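Local coordinates for protein putative thiol-disulfide isomerase or thioredoxin (Salmonella enterica subsp. enterica serovar Typhimurium, PDB 3L9V) that probably catalyses the formation or exchange of disulfide bonds in other proteins, as a DsbA-like thiol-disulfide oxidoreductase of the thioredoxin fold, at residues V18-S23 with P147-R152. Numbering follows the deposited sequence.
Sequences VVEFFS and PSVYVR
The rings of F21 and Y150 meet on one face of two central, antiparallel strands of the thioredoxin-fold sheet, 18-22 and 148-151. Their planes stand at 90° and the approach is oblique. The closest atoms of the pair are CD1 of F21 and CE1 of Y150, 3.7 Å apart. At the edge of the F21 ring sits the carbonyl O of S148; at the edge of the Y150 ring sits O of V19. In Y150 CG is anti to the carbonyl carbon and beside the backbone N (chi1 -61°), a setting that brings CE1 up to F21. Beyond this pair, Y150 stacks on H156 and also meets the ring of Y141, while F21 meets Y55 of the neighbouring strand 52-56, so the aromatic patch extends across the sheet.

Four backbone hydrogen bonds zip the strands together in two reciprocal pairs, V19 with Y150 and F21 with S148. The Y150 N to V19 O bond measures 2.7 Å and is almost straight at 170°. In the non-hydrogen-bonded pair between them, E20 opposite V149, CA of E20 makes a CA-H...O contact of 3.3 Å with O of S148.

The other face carries V18, E20 and V149. Methyl CG1 of V18 meets CG1 of V149 at 3.9 Å, and helix 167-182 packs here through Y174 and L182. The extended E20 chain runs past CG2 of V149 to reach P147. That proline follows a cis peptide bond, as the cis-proline next to the active site does in thioredoxin-like enzymes, and its side chain touches C26 and C29 of the probable CxxC redox motif. Buried alongside it, E20 brings OE2 to 3.7 Å from CB of P147.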
loop_
_atom_site.group_PDB
_atom_site.type_symbol
_atom_site.label_atom_id
_atom_site.label_comp_id
_atom_site.label_asym_id
_atom_site.label_seq_id
_atom_site.Cartn_x
_atom_site.Cartn_y
_atom_site.Cartn_z
ATOM N N VAL A 18 -1.622 4.651 10.577
ATOM C CA VAL A 18 -1.304 3.358 9.979
ATOM C C VAL A 18 -0.615 3.565 8.645
ATOM O O VAL A 18 -1.027 4.402 7.831
ATOM C CB VAL A 18 -2.549 2.458 9.779
ATOM C CG1 VAL A 18 -2.137 1.109 9.202
ATOM C CG2 VAL A 18 -3.276 2.243 11.087
ATOM N N VAL A 19 0.454 2.825 8.436
ATOM C CA VAL A 19 1.157 2.807 7.165
ATOM C C VAL A 19 1.234 1.355 6.706
ATOM O O VAL A 19 1.563 0.475 7.501
ATOM C CB VAL A 19 2.576 3.352 7.328
ATOM C CG1 VAL A 19 3.405 3.126 6.061
ATOM C CG2 VAL A 19 2.539 4.842 7.723
ATOM N N GLU A 20 0.917 1.112 5.440
ATOM C CA GLU A 20 1.108 -0.215 4.848
ATOM C C GLU A 20 1.995 -0.185 3.583
ATOM O O GLU A 20 1.674 0.469 2.594
ATOM C CB GLU A 20 -0.245 -0.865 4.552
ATOM C CG GLU A 20 -0.126 -2.202 3.859
ATOM C CD GLU A 20 -1.465 -2.829 3.498
ATOM O OE1 GLU A 20 -2.522 -2.417 4.030
ATOM O OE2 GLU A 20 -1.452 -3.750 2.665
ATOM N N PHE A 21 3.138 -0.848 3.639
ATOM C CA PHE A 21 3.948 -1.041 2.445
ATOM C C PHE A 21 3.424 -2.284 1.741
ATOM O O PHE A 21 3.205 -3.332 2.387
ATOM C CB PHE A 21 5.424 -1.200 2.797
ATOM C CG PHE A 21 6.072 0.076 3.302
ATOM C CD1 PHE A 21 5.872 0.503 4.611
ATOM C CD2 PHE A 21 6.873 0.846 2.466
ATOM C CE1 PHE A 21 6.478 1.669 5.091
ATOM C CE2 PHE A 21 7.467 2.033 2.929
ATOM C CZ PHE A 21 7.273 2.439 4.245
ATOM N N PHE A 22 3.209 -2.162 0.429
ATOM C CA PHE A 22 2.568 -3.225 -0.349
ATOM C C PHE A 22 3.163 -3.248 -1.747
ATOM O O PHE A 22 3.891 -2.333 -2.132
ATOM C CB PHE A 22 1.037 -3.011 -0.441
ATOM C CG PHE A 22 0.611 -1.945 -1.492
ATOM C CD1 PHE A 22 0.849 -0.589 -1.278
ATOM C CD2 PHE A 22 0.006 -2.323 -2.682
ATOM C CE1 PHE A 22 0.477 0.376 -2.236
ATOM C CE2 PHE A 22 -0.369 -1.386 -3.647
ATOM C CZ PHE A 22 -0.139 -0.021 -3.416
ATOM N N SER A 23 2.837 -4.290 -2.505
ATOM C CA SER A 23 3.225 -4.370 -3.906
ATOM C C SER A 23 2.084 -4.939 -4.740
ATOM O O SER A 23 1.395 -5.832 -4.289
ATOM C CB SER A 23 4.433 -5.285 -4.069
ATOM O OG SER A 23 4.639 -5.572 -5.445
ATOM N N PRO A 147 2.792 -7.720 2.595
ATOM C CA PRO A 147 2.464 -6.380 3.098
ATOM C C PRO A 147 3.166 -6.130 4.445
ATOM O O PRO A 147 3.337 -7.063 5.211
ATOM C CB PRO A 147 0.974 -6.502 3.371
ATOM C CG PRO A 147 0.812 -7.953 3.717
ATOM C CD PRO A 147 1.654 -8.635 2.715
ATOM N N SER A 148 3.578 -4.904 4.724
ATOM C CA SER A 148 4.144 -4.595 6.032
ATOM C C SER A 148 3.354 -3.445 6.588
ATOM O O SER A 148 3.407 -2.334 6.039
ATOM C CB SER A 148 5.619 -4.195 5.930
ATOM O OG SER A 148 6.464 -5.312 5.787
ATOM N N VAL A 149 2.593 -3.730 7.640
ATOM C CA VAL A 149 1.729 -2.757 8.289
ATOM C C VAL A 149 2.407 -2.208 9.550
ATOM O O VAL A 149 2.889 -2.975 10.379
ATOM C CB VAL A 149 0.432 -3.403 8.713
ATOM C CG1 VAL A 149 -0.443 -2.395 9.475
ATOM C CG2 VAL A 149 -0.305 -3.981 7.477
ATOM N N TYR A 150 2.468 -0.888 9.669
ATOM C CA TYR A 150 3.089 -0.225 10.831
ATOM C C TYR A 150 2.087 0.703 11.492
ATOM O O TYR A 150 1.371 1.435 10.808
ATOM C CB TYR A 150 4.299 0.595 10.410
ATOM C CG TYR A 150 5.368 -0.230 9.776
ATOM C CD1 TYR A 150 5.353 -0.478 8.402
ATOM C CD2 TYR A 150 6.371 -0.810 10.547
ATOM C CE1 TYR A 150 6.322 -1.248 7.815
ATOM C CE2 TYR A 150 7.335 -1.595 9.969
ATOM C CZ TYR A 150 7.306 -1.815 8.601
ATOM O OH TYR A 150 8.274 -2.596 8.009
ATOM N N VAL A 151 2.030 0.656 12.817
ATOM C CA VAL A 151 1.088 1.461 13.570
ATOM C C VAL A 151 1.848 2.576 14.310
ATOM O O VAL A 151 2.897 2.324 14.909
ATOM C CB VAL A 151 0.263 0.598 14.515
ATOM C CG1 VAL A 151 -0.806 1.431 15.217
ATOM C CG2 VAL A 151 -0.383 -0.575 13.743
ATOM N N ARG A 152 1.341 3.808 14.197
ATOM C CA ARG A 152 1.940 5.011 14.808
ATOM C C ARG A 152 3.447 5.144 14.687
ATOM O O ARG A 152 4.119 5.697 15.561
ATOM C CB ARG A 152 1.506 5.139 16.269
ATOM C CG ARG A 152 0.003 5.403 16.403
ATOM C CD ARG A 152 -0.596 4.868 17.701
ATOM N NE ARG A 152 -0.213 5.639 18.880
ATOM C CZ ARG A 152 -0.539 5.310 20.130
ATOM N NH1 ARG A 152 -0.139 6.071 21.141
ATOM N NH2 ARG A 152 -1.262 4.218 20.372
#